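Local coordinates for galectin (Xenopus laevis, PDB 3WUC), which is a proto-type galectin that holds a galactose-containing glycan in its lectin pocket and probably recognises lactose and related galactosides, at residues R27-K30 with G31-R34; N66-N70 with D71-I75. All blocks are in the same frame, centred on the assembly; numbering follows the deposited sequence.

Contact 1: residues R27-K30 with G31-R34; sequences RIAK and GTNR. With GAL (beta-D-galactopyranose), chain D.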
ATOM      1  N   ARG B  27      -2.939  -0.021 -14.444  1.00 14.36           N
ATOM      2  CA  ARG B  27      -2.283  -0.688 -15.557  1.00 16.73           C
ATOM      3  C   ARG B  27      -2.778  -0.021 -16.875  1.00 16.37           C
ATOM      4  O   ARG B  27      -3.980  -0.036 -17.165  1.00 15.83           O
ATOM      5  CB  ARG B  27      -2.540  -2.197 -15.610  1.00 19.34           C
ATOM      6  CG  ARG B  27      -1.842  -2.857 -16.775  1.00 23.19           C
ATOM      7  CD  ARG B  27      -1.933  -4.405 -16.750  1.00 24.08           C
ATOM      8  NE  ARG B  27      -1.244  -4.956 -15.561  1.00 28.49           N
ATOM      9  CZ  ARG B  27       0.063  -5.244 -15.436  1.00 29.67           C
ATOM     10  NH1 ARG B  27       0.949  -5.130 -16.445  1.00 29.05           N
ATOM     11  NH2 ARG B  27       0.501  -5.693 -14.262  1.00 31.76           N
ATOM     12  N   ILE B  28      -1.852   0.512 -17.641  1.00 16.77           N
ATOM     13  CA  ILE B  28      -2.183   1.231 -18.859  1.00 15.75           C
ATOM     14  C   ILE B  28      -2.689   0.212 -19.861  1.00 18.21           C
ATOM     15  O   ILE B  28      -2.078  -0.879 -19.986  1.00 20.14           O
ATOM     16  CB  ILE B  28      -0.995   1.977 -19.429  1.00 15.65           C
ATOM     17  CG1 ILE B  28      -0.483   3.000 -18.442  1.00 15.75           C
ATOM     18  CG2 ILE B  28      -1.415   2.660 -20.759  1.00 16.02           C
ATOM     19  CD1 ILE B  28       0.924   3.418 -18.727  1.00 16.98           C
ATOM     20  N   ALA B  29      -3.843   0.504 -20.509  1.00 17.52           N
ATOM     21  CA  ALA B  29      -4.303  -0.400 -21.557  1.00 19.74           C
ATOM     22  C   ALA B  29      -3.226  -0.760 -22.623  1.00 19.88           C
ATOM     23  O   ALA B  29      -2.548   0.104 -23.189  1.00 19.51           O
ATOM     24  CB  ALA B  29      -5.493   0.243 -22.202  1.00 20.36           C
ATOM     25  N   LYS B  30      -3.143  -2.059 -22.915  1.00 25.23           N
ATOM     26  CA  LYS B  30      -2.147  -2.564 -23.876  1.00 26.30           C
ATOM     27  C   LYS B  30      -2.454  -2.008 -25.264  1.00 22.71           C
ATOM     28  O   LYS B  30      -3.606  -1.982 -25.698  1.00 28.38           O
ATOM     29  CB  LYS B  30      -2.101  -4.109 -23.938  1.00 29.04           C
ATOM     30  CG  LYS B  30      -1.120  -4.683 -25.003  1.00 36.39           C
ATOM     31  CD  LYS B  30       0.374  -4.478 -24.666  1.00 39.14           C
ATOM     32  CE  LYS B  30       0.969  -3.097 -25.044  1.00 36.54           C
ATOM     33  NZ  LYS B  30       1.613  -2.876 -26.393  1.00 45.74           N
ATOM     34  N   GLY B  31      -1.426  -1.468 -25.876  1.00 23.67           N
ATOM     35  CA  GLY B  31      -1.463  -1.058 -27.285  1.00 26.49           C
ATOM     36  C   GLY B  31      -2.178   0.273 -27.456  1.00 25.98           C
ATOM     37  O   GLY B  31      -2.391   0.751 -28.568  1.00 26.15           O
ATOM     38  N   THR B  32      -2.457   0.964 -26.356  1.00 22.61           N
ATOM     39  CA  THR B  32      -3.347   2.115 -26.415  1.00 21.31           C
ATOM     40  C   THR B  32      -2.651   3.335 -26.951  1.00 22.13           C
ATOM     41  O   THR B  32      -1.407   3.450 -26.917  1.00 23.46           O
ATOM     42  CB  THR B  32      -3.882   2.447 -25.010  1.00 21.79           C
ATOM     43  OG1 THR B  32      -5.008   3.321 -25.136  1.00 23.20           O
ATOM     44  CG2 THR B  32      -2.808   3.119 -24.177  1.00 19.38           C
ATOM     45  N   ASN B  33      -3.440   4.277 -27.512  1.00 19.35           N
ATOM     46  CA  ASN B  33      -2.834   5.474 -28.021  1.00 18.72           C
ATOM     47  C   ASN B  33      -2.504   6.554 -26.973  1.00 18.34           C
ATOM     48  O   ASN B  33      -1.772   7.462 -27.198  1.00 17.94           O
ATOM     49  CB  ASN B  33      -3.610   6.035 -29.212  1.00 22.56           C
ATOM     50  CG  ASN B  33      -5.030   6.412 -28.890  1.00 23.42           C
ATOM     51  OD1 ASN B  33      -5.538   6.325 -27.748  1.00 26.01           O
ATOM     52  ND2 ASN B  33      -5.759   6.742 -29.954  1.00 27.72           N
ATOM     53  N   ARG B  34      -3.229   6.501 -25.847  1.00 16.87           N
ATOM     54  CA  ARG B  34      -3.150   7.540 -24.833  1.00 16.52           C
ATOM     55  C   ARG B  34      -3.976   7.048 -23.644  1.00 16.37           C
ATOM     56  O   ARG B  34      -4.848   6.144 -23.775  1.00 17.06           O
ATOM     57  CB  ARG B  34      -3.678   8.880 -25.359  1.00 17.07           C
ATOM     58  CG  ARG B  34      -5.173   8.933 -25.550  1.00 17.52           C
ATOM     59  CD  ARG B  34      -5.536  10.286 -26.058  1.00 18.66           C
ATOM     60  NE  ARG B  34      -6.962  10.444 -26.300  1.00 17.71           N
ATOM     61  CZ  ARG B  34      -7.697  11.439 -25.870  1.00 17.02           C
ATOM     62  NH1 ARG B  34      -7.253  12.482 -25.156  1.00 17.88           N
ATOM     63  NH2 ARG B  34      -9.007  11.423 -26.250  1.00 19.47           N
TER
HETATM   64  C1  GAL D   2      -8.364  16.938 -27.141  1.00 19.27           C
HETATM   65  C2  GAL D   2      -8.771  15.522 -26.834  1.00 20.31           C
HETATM   66  C3  GAL D   2      -9.350  15.423 -25.441  1.00 17.04           C
HETATM   67  C4  GAL D   2      -8.379  16.053 -24.448  1.00 15.41           C
HETATM   68  C5  GAL D   2      -8.038  17.482 -24.928  1.00 16.25           C
HETATM   69  C6  GAL D   2      -7.045  18.122 -23.981  1.00 16.12           C
HETATM   70  O2  GAL D   2      -9.822  15.187 -27.775  1.00 25.68           O
HETATM   71  O3  GAL D   2      -9.747  14.113 -25.143  1.00 19.01           O
HETATM   72  O4  GAL D   2      -7.212  15.208 -24.282  1.00 16.03           O
HETATM   73  O5  GAL D   2      -7.428  17.389 -26.205  1.00 17.42           O
HETATM   74  O6  GAL D   2      -6.630  19.406 -24.416  1.00 17.86           O
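K30 doubles back on the chain that follows it: bent at three successive torsions beyond CB, its side chain brings CE within 3.0 Å of G31 N, an unusually short approach that makes this exposed lysine's conformation doubtful. The turn itself is closed more conventionally, by a single bond from T32 N to A29 O (3.3 Å, N-H...O 144°). G31 takes a positive phi of 79° in the third position, as a type II beta turn from A29 to T32 requires, a value that by itself favours glycine. Across the turn, the T32 methyl CG2 lies 3.2 Å from A29 O and meets I28 CG2 at 3.7 Å, the two side chains crossing nearly at right angles. In the beta-sandwich of the galectin fold, the turn ends strand 20-28 and starts the link to strand 36-39. Beyond it, R34 points away from the turn and runs extended from CG to NE to reach galactose. Its guanidinium meets GAL O3 edge-on and in plane, with R34 NH1 and R34 NH2 each 3.0 Å from GAL O3, while the bond from NH1 to GAL O4 is weak. N51 and the main chain of M3 take further bonds from the same group, and Y56 gives it a cation-pi partner.

Contact 2: residues N66-N70 with D71-I75; sequences NSKQN and DVWDI. With GAL (beta-D-galactopyranose), chain D.
Residues 66-70 and 71-75 are the two arms of an antiparallel beta hairpin, closed by a type I' turn from Q69 to V72 in which N70 and D71 both take positive phi; Q69 with V72 is the hydrogen-bonded pair, and K68 with W73 the next, non-hydrogen-bonded one. K68, extended beyond CG, lays its methylene chain across the indole of W73, with CE 3.7 Å from the centroid of the five-membered ring in a CH-pi contact. Its ammonium reaches past the ring to D71, K68 NZ lying 2.9 Å from D71 OD1 in a salt bridge that comes from above the carboxylate plane. The opposite face of W73 carries the galactose, with C5 over the ring centre and GAL C4 3.5 Å from W73 CZ2, the stacking tryptophan familiar from galectin sites. The side chains of S67 and Q69 converge on D74: S67 OG is 2.6 Å from D74 OD2, on its anti lone pair, and Q69 NE2 arrives nearly straight (176°) at 2.9 Å from the same OD2, on the syn side. N66 ND2 splits its bonds between D74 O (3.0 Å) and GAL O6 (2.8 Å); D74 O lies in the N66 amide plane, though ND2 stands well above the D74 carbonyl plane. Meanwhile N66 OD1 accepts S67 N at 2.8 Å. These bonds support the modelled orientation of the amide, with ND2 toward the sugar, while the lysine behind the indole probably helps to fix the plane on which galactose stacks.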
ATOM      1  N   ASN B  66      -4.222  19.716 -19.281  1.00 13.12           N
ATOM      2  CA  ASN B  66      -5.117  20.841 -19.556  1.00 13.41           C
ATOM      3  C   ASN B  66      -6.097  20.930 -18.411  1.00 14.69           C
ATOM      4  O   ASN B  66      -6.079  20.101 -17.514  1.00 15.37           O
ATOM      5  CB  ASN B  66      -5.859  20.621 -20.908  1.00 12.45           C
ATOM      6  CG  ASN B  66      -6.239  21.924 -21.579  1.00 12.21           C
ATOM      7  OD1 ASN B  66      -6.240  23.001 -20.974  1.00 13.50           O
ATOM      8  ND2 ASN B  66      -6.633  21.776 -22.867  1.00 13.72           N
ATOM      9  N   SER B  67      -6.901  21.975 -18.459  1.00 12.45           N
ATOM     10  CA  SER B  67      -8.063  22.133 -17.599  1.00 14.45           C
ATOM     11  C   SER B  67      -9.303  22.219 -18.469  1.00 15.38           C
ATOM     12  O   SER B  67      -9.250  22.449 -19.647  1.00 16.20           O
ATOM     13  CB  SER B  67      -7.891  23.400 -16.804  1.00 15.85           C
ATOM     14  OG  SER B  67      -7.601  24.539 -17.624  1.00 16.45           O
ATOM     15  N   LYS B  68     -10.461  22.033 -17.835  1.00 13.42           N
ATOM     16  CA  LYS B  68     -11.718  22.087 -18.637  1.00 14.78           C
ATOM     17  C   LYS B  68     -12.708  22.847 -17.729  1.00 14.24           C
ATOM     18  O   LYS B  68     -12.781  22.653 -16.483  1.00 14.18           O
ATOM     19  CB  LYS B  68     -12.255  20.692 -18.849  1.00 15.64           C
ATOM     20  CG  LYS B  68     -13.197  20.610 -20.017  1.00 17.30           C
ATOM     21  CD  LYS B  68     -13.654  19.191 -20.304  1.00 19.82           C
ATOM     22  CE  LYS B  68     -14.222  19.030 -21.719  1.00 23.32           C
ATOM     23  NZ  LYS B  68     -14.863  17.739 -21.978  1.00 24.33           N
ATOM     24  N   GLN B  69     -13.399  23.876 -18.294  1.00 15.84           N
ATOM     25  CA  GLN B  69     -14.424  24.602 -17.545  1.00 17.53           C
ATOM     26  C   GLN B  69     -15.690  24.685 -18.316  1.00 18.05           C
ATOM     27  O   GLN B  69     -15.683  24.972 -19.514  1.00 18.91           O
ATOM     28  CB  GLN B  69     -14.009  25.976 -17.180  1.00 17.09           C
ATOM     29  CG  GLN B  69     -12.691  26.065 -16.383  1.00 18.24           C
ATOM     30  CD  GLN B  69     -12.157  27.553 -16.253  1.00 19.56           C
ATOM     31  OE1 GLN B  69     -12.738  28.378 -15.563  1.00 21.19           O
ATOM     32  NE2 GLN B  69     -10.971  27.813 -16.770  1.00 22.83           N
ATOM     33  N   ASN B  70     -16.775  24.298 -17.671  1.00 19.93           N
ATOM     34  CA  ASN B  70     -18.083  24.276 -18.357  1.00 20.58           C
ATOM     35  C   ASN B  70     -17.999  23.476 -19.660  1.00 18.73           C
ATOM     36  O   ASN B  70     -18.594  23.838 -20.694  1.00 19.65           O
ATOM     37  CB  ASN B  70     -18.578  25.729 -18.595  1.00 23.73           C
ATOM     38  CG  ASN B  70     -18.490  26.579 -17.336  1.00 21.02           C
ATOM     39  OD1 ASN B  70     -19.203  26.289 -16.367  1.00 27.85           O
ATOM     40  ND2 ASN B  70     -17.655  27.563 -17.320  1.00 24.26           N
ATOM     41  N   ASP B  71     -17.293  22.333 -19.640  1.00 17.11           N
ATOM     42  CA  ASP B  71     -17.061  21.477 -20.733  1.00 15.22           C
ATOM     43  C   ASP B  71     -16.303  22.052 -21.961  1.00 14.14           C
ATOM     44  O   ASP B  71     -16.344  21.471 -23.065  1.00 17.48           O
ATOM     45  CB  ASP B  71     -18.375  20.825 -21.237  1.00 18.96           C
ATOM     46  CG  ASP B  71     -18.221  19.365 -21.633  1.00 24.21           C
ATOM     47  OD1 ASP B  71     -17.439  18.618 -20.940  1.00 27.72           O
ATOM     48  OD2 ASP B  71     -18.994  18.869 -22.497  1.00 26.88           O
ATOM     49  N   VAL B  72     -15.513  23.070 -21.685  1.00 16.25           N
ATOM     50  CA  VAL B  72     -14.658  23.625 -22.693  1.00 15.02           C
ATOM     51  C   VAL B  72     -13.175  23.555 -22.241  1.00 12.90           C
ATOM     52  O   VAL B  72     -12.848  24.015 -21.150  1.00 14.92           O
ATOM     53  CB  VAL B  72     -14.981  25.054 -22.911  1.00 16.51           C
ATOM     54  CG1 VAL B  72     -14.165  25.652 -24.002  1.00 15.45           C
ATOM     55  CG2 VAL B  72     -16.423  25.118 -23.357  1.00 17.37           C
ATOM     56  N   TRP B  73     -12.391  22.999 -23.103  1.00 14.00           N
ATOM     57  CA  TRP B  73     -10.932  22.863 -22.801  1.00 13.60           C
ATOM     58  C   TRP B  73     -10.221  24.213 -22.884  1.00 18.01           C
ATOM     59  O   TRP B  73     -10.596  25.071 -23.680  1.00 16.64           O
ATOM     60  CB  TRP B  73     -10.302  21.943 -23.784  1.00 13.05           C
ATOM     61  CG  TRP B  73     -10.708  20.508 -23.727  1.00 15.58           C
ATOM     62  CD1 TRP B  73     -11.448  19.829 -24.628  1.00 15.94           C
ATOM     63  CD2 TRP B  73     -10.411  19.570 -22.678  1.00 14.96           C
ATOM     64  NE1 TRP B  73     -11.644  18.543 -24.260  1.00 16.85           N
ATOM     65  CE2 TRP B  73     -11.008  18.354 -23.035  1.00 15.27           C
ATOM     66  CE3 TRP B  73      -9.701  19.660 -21.462  1.00 15.77           C
ATOM     67  CZ2 TRP B  73     -10.878  17.161 -22.244  1.00 17.28           C
ATOM     68  CZ3 TRP B  73      -9.631  18.487 -20.652  1.00 14.88           C
ATOM     69  CH2 TRP B  73     -10.245  17.299 -21.040  1.00 17.15           C
ATOM     70  N   ASP B  74      -9.222  24.391 -22.026  1.00 15.33           N
ATOM     71  CA  ASP B  74      -8.407  25.626 -21.941  1.00 16.55           C
ATOM     72  C   ASP B  74      -7.150  25.320 -22.814  1.00 13.76           C
ATOM     73  O   ASP B  74      -7.237  24.549 -23.734  1.00 15.90           O
ATOM     74  CB  ASP B  74      -8.104  26.008 -20.506  1.00 19.09           C
ATOM     75  CG  ASP B  74      -9.383  26.379 -19.671  1.00 20.27           C
ATOM     76  OD1 ASP B  74     -10.162  27.210 -20.205  1.00 23.08           O
ATOM     77  OD2 ASP B  74      -9.640  25.885 -18.498  1.00 20.38           O
ATOM     78  N   ILE B  75      -6.015  25.987 -22.479  1.00 15.86           N
ATOM     79  CA  ILE B  75      -4.793  25.820 -23.322  1.00 14.81           C
ATOM     80  C   ILE B  75      -3.937  24.629 -22.820  1.00 13.77           C
ATOM     81  O   ILE B  75      -3.677  24.571 -21.642  1.00 16.86           O
ATOM     82  CB  ILE B  75      -3.976  27.150 -23.252  1.00 16.22           C
ATOM     83  CG1 ILE B  75      -4.790  28.305 -23.799  1.00 17.83           C
ATOM     84  CG2 ILE B  75      -2.695  26.987 -23.982  1.00 16.39           C
ATOM     85  CD1 ILE B  75      -4.143  29.633 -23.635  1.00 19.48           C
TER
HETATM   86  C1  GAL D   2      -8.364  16.938 -27.141  1.00 19.27           C
HETATM   87  C2  GAL D   2      -8.771  15.522 -26.834  1.00 20.31           C
HETATM   88  C3  GAL D   2      -9.350  15.423 -25.441  1.00 17.04           C
HETATM   89  C4  GAL D   2      -8.379  16.053 -24.448  1.00 15.41           C
HETATM   90  C5  GAL D   2      -8.038  17.482 -24.928  1.00 16.25           C
HETATM   91  C6  GAL D   2      -7.045  18.122 -23.981  1.00 16.12           C
HETATM   92  O2  GAL D   2      -9.822  15.187 -27.775  1.00 25.68           O
HETATM   93  O3  GAL D   2      -9.747  14.113 -25.143  1.00 19.01           O
HETATM   94  O4  GAL D   2      -7.212  15.208 -24.282  1.00 16.03           O
HETATM   95  O5  GAL D   2      -7.428  17.389 -26.205  1.00 17.42           O
HETATM   96  O6  GAL D   2      -6.630  19.406 -24.416  1.00 17.86           O

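Overall arrangement
Both contacts lie at the surface and are local, yet they serve one sugar from different parts of the sandwich. Contact 1 begins on the end of strand 20-28, in the five-stranded sheet, and continues into the loop toward strand 36-39 of the other; contact 2 is a hairpin wholly within the seven-stranded sheet. Their centres are 24 Å apart and their nearest atoms about 7 Å, without touching, so galactose is what they share. Contact 1 is a turn with little cross-segment polar chemistry and sends one charged side chain to ring hydroxyls. Contact 2, knit by main-chain bonds, a salt bridge and a shared carboxylate, meets the sugar with both an amide bond to O6 and an aromatic stacking face.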